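Local coordinates for SusD superfamily protein (Bacteroides thetaiotaomicron VPI-5482, PDB 3HDX) that probably binds polysaccharide at the outer membrane of this gut bacterium, as a SusD-family protein serving carbohydrate uptake, at residues Pro133-Ser138 with Gly142-Met147; Gly395-Glu398 with Lys402-Phe405. All blocks are in the same frame, centred on the assembly; numbering follows the deposited sequence. Where two conformers were deposited one is given.

Interaction 1. Residues Pro133-Ser138 with Gly142-Met147; sequences PLVTYS and GTFPSM
Phe144, Pro145 and Met147 close against Pro133, Val135 and Tyr137 across one long irregular loop, which joins helix 104-129 to helix 152-169 in the helical SusD fold. No hydrogen bond passes between the two segments, and the contact is mainly packing of apolar side chains, burying 303 Å² in all. Phe144 comes first. With CG anti to the backbone N (chi1 -170°) its ring brings its far end up to Pro133 and Val135: Phe144 CE2 lies 4.0 Å from Pro133 CG, which meets the ring at its edge and near its plane, while Phe144 CZ approaches Val135 CG2 at 3.9 Å. The rings of Tyr79 and Tyr139 pack edge-to-face with it, and Pro145 CD sits over one face, toward the rim. Putting an alanine at Phe144 would probably leave Pro133 CG and Val135 CG2 without the ring they pack on, and take an edge-to-face partner from Tyr79 and Tyr139. Pro145, a compact, rigid ring with no backbone N-H to satisfy, points at the other segment and divides its contacts: Pro145 CG touches Val135 CG1 at 4.1 Å, and Pro145 CB lies 3.4 Å from Tyr137 OH. The tyrosine and proline side chains run past each other in opposite senses. A branched valine fits here because its two methyls serve different neighbours, CG1 the proline and CG2 both the phenylalanine and the selenium. The last residue, Met147, is a selenomethionine that gives up more surface than any other residue of the contact. Its flexible chain bends at chi3 (-58°), which brings the end over the backbone of Leu134. Met147 SE rests 4.0 Å from Pro133 CB, and Met147 CE comes to 3.5 Å from Leu134 O.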
loop_
_atom_site.group_PDB
_atom_site.type_symbol
_atom_site.label_atom_id
_atom_site.label_comp_id
_atom_site.label_asym_id
_atom_site.label_seq_id
_atom_site.Cartn_x
_atom_site.Cartn_y
_atom_site.Cartn_z
ATOM N N PRO A 133 16.019 10.174 7.740
ATOM C CA PRO A 133 17.434 10.210 7.287
ATOM C C PRO A 133 17.660 9.468 5.949
ATOM O O PRO A 133 17.224 8.309 5.792
ATOM C CB PRO A 133 18.211 9.525 8.422
ATOM C CG PRO A 133 17.323 9.613 9.580
ATOM C CD PRO A 133 15.899 9.737 9.145
ATOM N N LEU A 134 18.267 10.172 4.990
ATOM C CA LEU A 134 18.508 9.575 3.681
ATOM C C LEU A 134 19.863 8.846 3.679
ATOM O O LEU A 134 20.913 9.472 3.588
ATOM C CB LEU A 134 18.421 10.629 2.583
ATOM C CG LEU A 134 18.652 10.101 1.159
ATOM C CD1 LEU A 134 17.778 8.898 0.762
ATOM C CD2 LEU A 134 18.500 11.312 0.143
ATOM N N VAL A 135 19.802 7.534 3.863
ATOM C CA VAL A 135 20.954 6.639 3.869
ATOM C C VAL A 135 21.009 5.909 2.509
ATOM O O VAL A 135 20.084 5.173 2.148
ATOM C CB VAL A 135 20.873 5.656 5.051
ATOM C CG1 VAL A 135 22.117 4.718 5.045
ATOM C CG2 VAL A 135 20.722 6.421 6.399
ATOM N N THR A 136 22.117 6.050 1.788
ATOM C CA THR A 136 22.259 5.505 0.424
ATOM C C THR A 136 23.342 4.412 0.302
ATOM O O THR A 136 23.743 4.029 -0.819
ATOM C CB THR A 136 22.619 6.695 -0.535
ATOM O OG1 THR A 136 23.870 7.250 -0.106
ATOM C CG2 THR A 136 21.530 7.781 -0.503
ATOM N N TYR A 137 23.832 3.962 1.457
ATOM C CA TYR A 137 24.935 3.000 1.535
ATOM C C TYR A 137 24.731 2.064 2.716
ATOM O O TYR A 137 24.010 2.419 3.668
ATOM C CB TYR A 137 26.238 3.782 1.678
ATOM C CG TYR A 137 26.281 4.727 2.876
ATOM C CD1 TYR A 137 25.762 6.012 2.788
ATOM C CD2 TYR A 137 26.819 4.309 4.113
ATOM C CE1 TYR A 137 25.736 6.845 3.872
ATOM C CE2 TYR A 137 26.838 5.165 5.194
ATOM C CZ TYR A 137 26.316 6.425 5.076
ATOM O OH TYR A 137 26.326 7.286 6.131
ATOM N N SER A 138 25.403 0.913 2.696
ATOM C CA SER A 138 25.222 -0.033 3.796
ATOM C C SER A 138 26.007 0.372 5.047
ATOM O O SER A 138 27.015 1.102 4.982
ATOM C CB SER A 138 25.599 -1.446 3.401
ATOM O OG SER A 138 26.983 -1.559 3.237
ATOM N N GLY A 142 23.354 -2.603 14.461
ATOM C CA GLY A 142 23.695 -2.082 15.790
ATOM C C GLY A 142 24.216 -0.660 15.739
ATOM O O GLY A 142 24.427 -0.043 16.778
ATOM N N THR A 143 24.461 -0.135 14.530
ATOM C CA THR A 143 24.890 1.226 14.368
ATOM C C THR A 143 23.868 1.861 13.407
ATOM O O THR A 143 23.067 1.160 12.736
ATOM C CB THR A 143 26.294 1.321 13.756
ATOM O OG1 THR A 143 26.261 0.993 12.341
ATOM C CG2 THR A 143 27.288 0.385 14.496
ATOM N N PHE A 144 23.875 3.172 13.393
ATOM C CA PHE A 144 23.100 3.925 12.408
ATOM C C PHE A 144 23.901 5.175 12.069
ATOM O O PHE A 144 24.507 5.792 12.976
ATOM C CB PHE A 144 21.724 4.280 12.952
ATOM C CG PHE A 144 20.822 4.842 11.911
ATOM C CD1 PHE A 144 20.230 3.991 10.996
ATOM C CD2 PHE A 144 20.605 6.226 11.824
ATOM C CE1 PHE A 144 19.406 4.513 9.959
ATOM C CE2 PHE A 144 19.769 6.767 10.824
ATOM C CZ PHE A 144 19.163 5.899 9.886
ATOM N N PRO A 145 23.946 5.573 10.766
ATOM C CA PRO A 145 24.725 6.775 10.439
ATOM C C PRO A 145 24.330 8.013 11.242
ATOM O O PRO A 145 23.133 8.238 11.460
ATOM C CB PRO A 145 24.424 6.991 8.937
ATOM C CG PRO A 145 24.165 5.574 8.438
ATOM C CD PRO A 145 23.410 4.918 9.553
ATOM N N SER A 146 25.341 8.795 11.660
ATOM C CA SER A 146 25.116 10.027 12.424
ATOM C C SER A 146 24.803 11.147 11.442
ATOM O O SER A 146 25.701 11.758 10.816
ATOM C CB SER A 146 26.308 10.404 13.289
ATOM O OG SER A 146 26.022 11.592 13.991
HETATM N N MSE A 147 23.503 11.410 11.291
HETATM C CA MSE A 147 23.005 12.410 10.359
HETATM C C MSE A 147 21.594 12.816 10.765
HETATM O O MSE A 147 20.902 12.033 11.436
HETATM C CB MSE A 147 23.013 11.818 8.919
HETATM C CG MSE A 147 22.042 10.662 8.708
HETATM SE SE MSE A 147 21.832 10.107 6.885
HETATM C CE MSE A 147 21.240 11.750 6.160
#

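Interaction 2. Residues Gly395-Glu398 with Lys402-Phe405; sequences GLRE and KKDF
Arg397 reaches from the loop after helix 380-391 to Asp404 on the short helix 401-405, and their salt bridge carries this surface contact. The Arg397 guanidinium grips the carboxylate end-on with two nitrogens, one to each oxygen: Arg397 NH1 to Asp404 OD2 at 3.0 Å, nearly straight at 173°, and Arg397 NH2 to Asp404 OD1 at 2.8 Å. Both oxygens lie near the guanidinium plane, but the carboxylate is turned 46° against it, so the N-H groups arrive from above the carboxylate plane. The long arginine, extended from CG to NE, suits the span, whereas the short aspartate stays close to its helix.

Among the hydrogen bonds to backbone, Arg397 NH1 also donates to Glu398 O at 2.9 Å, bent to 139°, which ties the guanidinium to its own segment. Asp404 OD2 accepts a second bond, from Ser400 N just before the helix, which helps to fix the carboxylate.

A water forms the remaining link, giving a hydrogen to Glu398 O and, in the conformer given for Lys403, accepting one from its NZ. In that conformer Lys403 NZ stands 4.2 Å from Arg397 NH1, two like charges close together. The paired guanidinium would tend to stabilise ionised Asp404, whose negative charge probably eases any repulsion from the lysine, so a charged pair can pin loop to helix even at the surface.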
loop_
_atom_site.group_PDB
_atom_site.type_symbol
_atom_site.label_atom_id
_atom_site.label_comp_id
_atom_site.label_asym_id
_atom_site.label_seq_id
_atom_site.Cartn_x
_atom_site.Cartn_y
_atom_site.Cartn_z
ATOM N N GLY A 395 -21.806 -2.390 -9.781
ATOM C CA GLY A 395 -23.265 -2.250 -9.817
ATOM C C GLY A 395 -23.834 -0.855 -9.879
ATOM O O GLY A 395 -25.057 -0.690 -9.828
ATOM N N LEU A 396 -22.970 0.147 -10.041
ATOM C CA LEU A 396 -23.388 1.528 -10.059
ATOM C C LEU A 396 -23.513 2.033 -11.496
ATOM O O LEU A 396 -22.742 1.663 -12.382
ATOM C CB LEU A 396 -22.388 2.410 -9.274
ATOM C CG LEU A 396 -22.152 2.019 -7.810
ATOM C CD1 LEU A 396 -21.135 2.944 -7.157
ATOM C CD2 LEU A 396 -23.454 2.011 -7.001
ATOM N N ARG A 397 -24.484 2.922 -11.699
ATOM C CA ARG A 397 -24.690 3.522 -13.024
ATOM C C ARG A 397 -23.538 4.435 -13.402
ATOM O O ARG A 397 -22.815 4.976 -12.541
ATOM C CB ARG A 397 -25.960 4.388 -13.045
ATOM C CG ARG A 397 -25.921 5.620 -12.117
ATOM C CD ARG A 397 -27.155 6.467 -12.320
ATOM N NE ARG A 397 -27.149 7.689 -11.505
ATOM C CZ ARG A 397 -26.581 8.845 -11.845
ATOM N NH1 ARG A 397 -25.840 8.952 -12.948
ATOM N NH2 ARG A 397 -26.708 9.883 -11.026
ATOM N N GLU A 398 -23.375 4.615 -14.698
ATOM C CA GLU A 398 -22.458 5.639 -15.173
ATOM C C GLU A 398 -22.948 7.021 -14.735
ATOM O O GLU A 398 -24.153 7.259 -14.668
ATOM C CB GLU A 398 -22.387 5.643 -16.691
ATOM C CG GLU A 398 -21.621 4.481 -17.207
ATOM C CD GLU A 398 -21.389 4.514 -18.697
ATOM O OE1 GLU A 398 -22.105 5.244 -19.422
ATOM O OE2 GLU A 398 -20.457 3.796 -19.116
ATOM N N LYS A 402 -21.756 16.959 -16.394
ATOM C CA LYS A 402 -22.790 18.011 -16.309
ATOM C C LYS A 402 -23.994 17.613 -15.486
ATOM O O LYS A 402 -24.330 18.281 -14.493
ATOM C CB LYS A 402 -23.207 18.478 -17.712
ATOM C CG LYS A 402 -24.184 19.625 -17.709
ATOM C CD LYS A 402 -24.461 20.070 -19.154
ATOM C CE LYS A 402 -25.616 21.051 -19.214
ATOM N NZ LYS A 402 -25.475 22.235 -18.293
ATOM N N LYS A 403 -24.607 16.495 -15.848
ATOM C CA LYS A 403 -25.835 16.032 -15.173
ATOM C C LYS A 403 -25.637 15.731 -13.695
ATOM O O LYS A 403 -26.484 16.115 -12.873
ATOM C CB LYS A 403 -26.408 14.803 -15.876
ATOM C CG LYS A 403 -27.760 14.306 -15.358
ATOM C CD LYS A 403 -28.173 13.032 -16.080
ATOM C CE LYS A 403 -27.174 11.927 -15.752
ATOM N NZ LYS A 403 -27.451 10.628 -16.412
ATOM N N ASP A 404 -24.523 15.059 -13.360
ATOM C CA ASP A 404 -24.308 14.606 -11.963
ATOM C C ASP A 404 -23.433 15.487 -11.093
ATOM O O ASP A 404 -23.551 15.419 -9.851
ATOM C CB ASP A 404 -23.809 13.171 -11.983
ATOM C CG ASP A 404 -24.774 12.265 -12.672
ATOM O OD1 ASP A 404 -25.963 12.309 -12.280
ATOM O OD2 ASP A 404 -24.408 11.481 -13.551
ATOM N N PHE A 405 -22.603 16.328 -11.715
ATOM C CA PHE A 405 -21.676 17.203 -10.939
ATOM C C PHE A 405 -21.793 18.663 -11.276
ATOM O O PHE A 405 -21.082 19.472 -10.672
ATOM C CB PHE A 405 -20.217 16.723 -11.094
ATOM C CG PHE A 405 -20.032 15.281 -10.744
ATOM C CD1 PHE A 405 -19.891 14.884 -9.405
ATOM C CD2 PHE A 405 -20.054 14.307 -11.744
ATOM C CE1 PHE A 405 -19.788 13.518 -9.090
ATOM C CE2 PHE A 405 -19.934 12.977 -11.436
ATOM C CZ PHE A 405 -19.798 12.568 -10.111
HETATM O O HOH W 1 -24.917 9.497 -16.591
#

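How the interactions relate
Interaction 1 and interaction 2 lie on opposite sides of the chain's centre, 51 Å apart between centres and about 39 Å between nearest atoms, so neither touches the other. They follow in series along the chain: the first falls in the N-terminal part of the SusD-type sequence, the second in the C-terminal part. Each joins parts of the chain only a few residues apart, the first within one loop, the second between a loop and the short helix that follows, but by unlike chemistry, apolar packing in the first and charge pairing in the second. A 1,2-ethanediol, probably from the crystallisation liquor, sits about 4 Å from the Asp404 side chain.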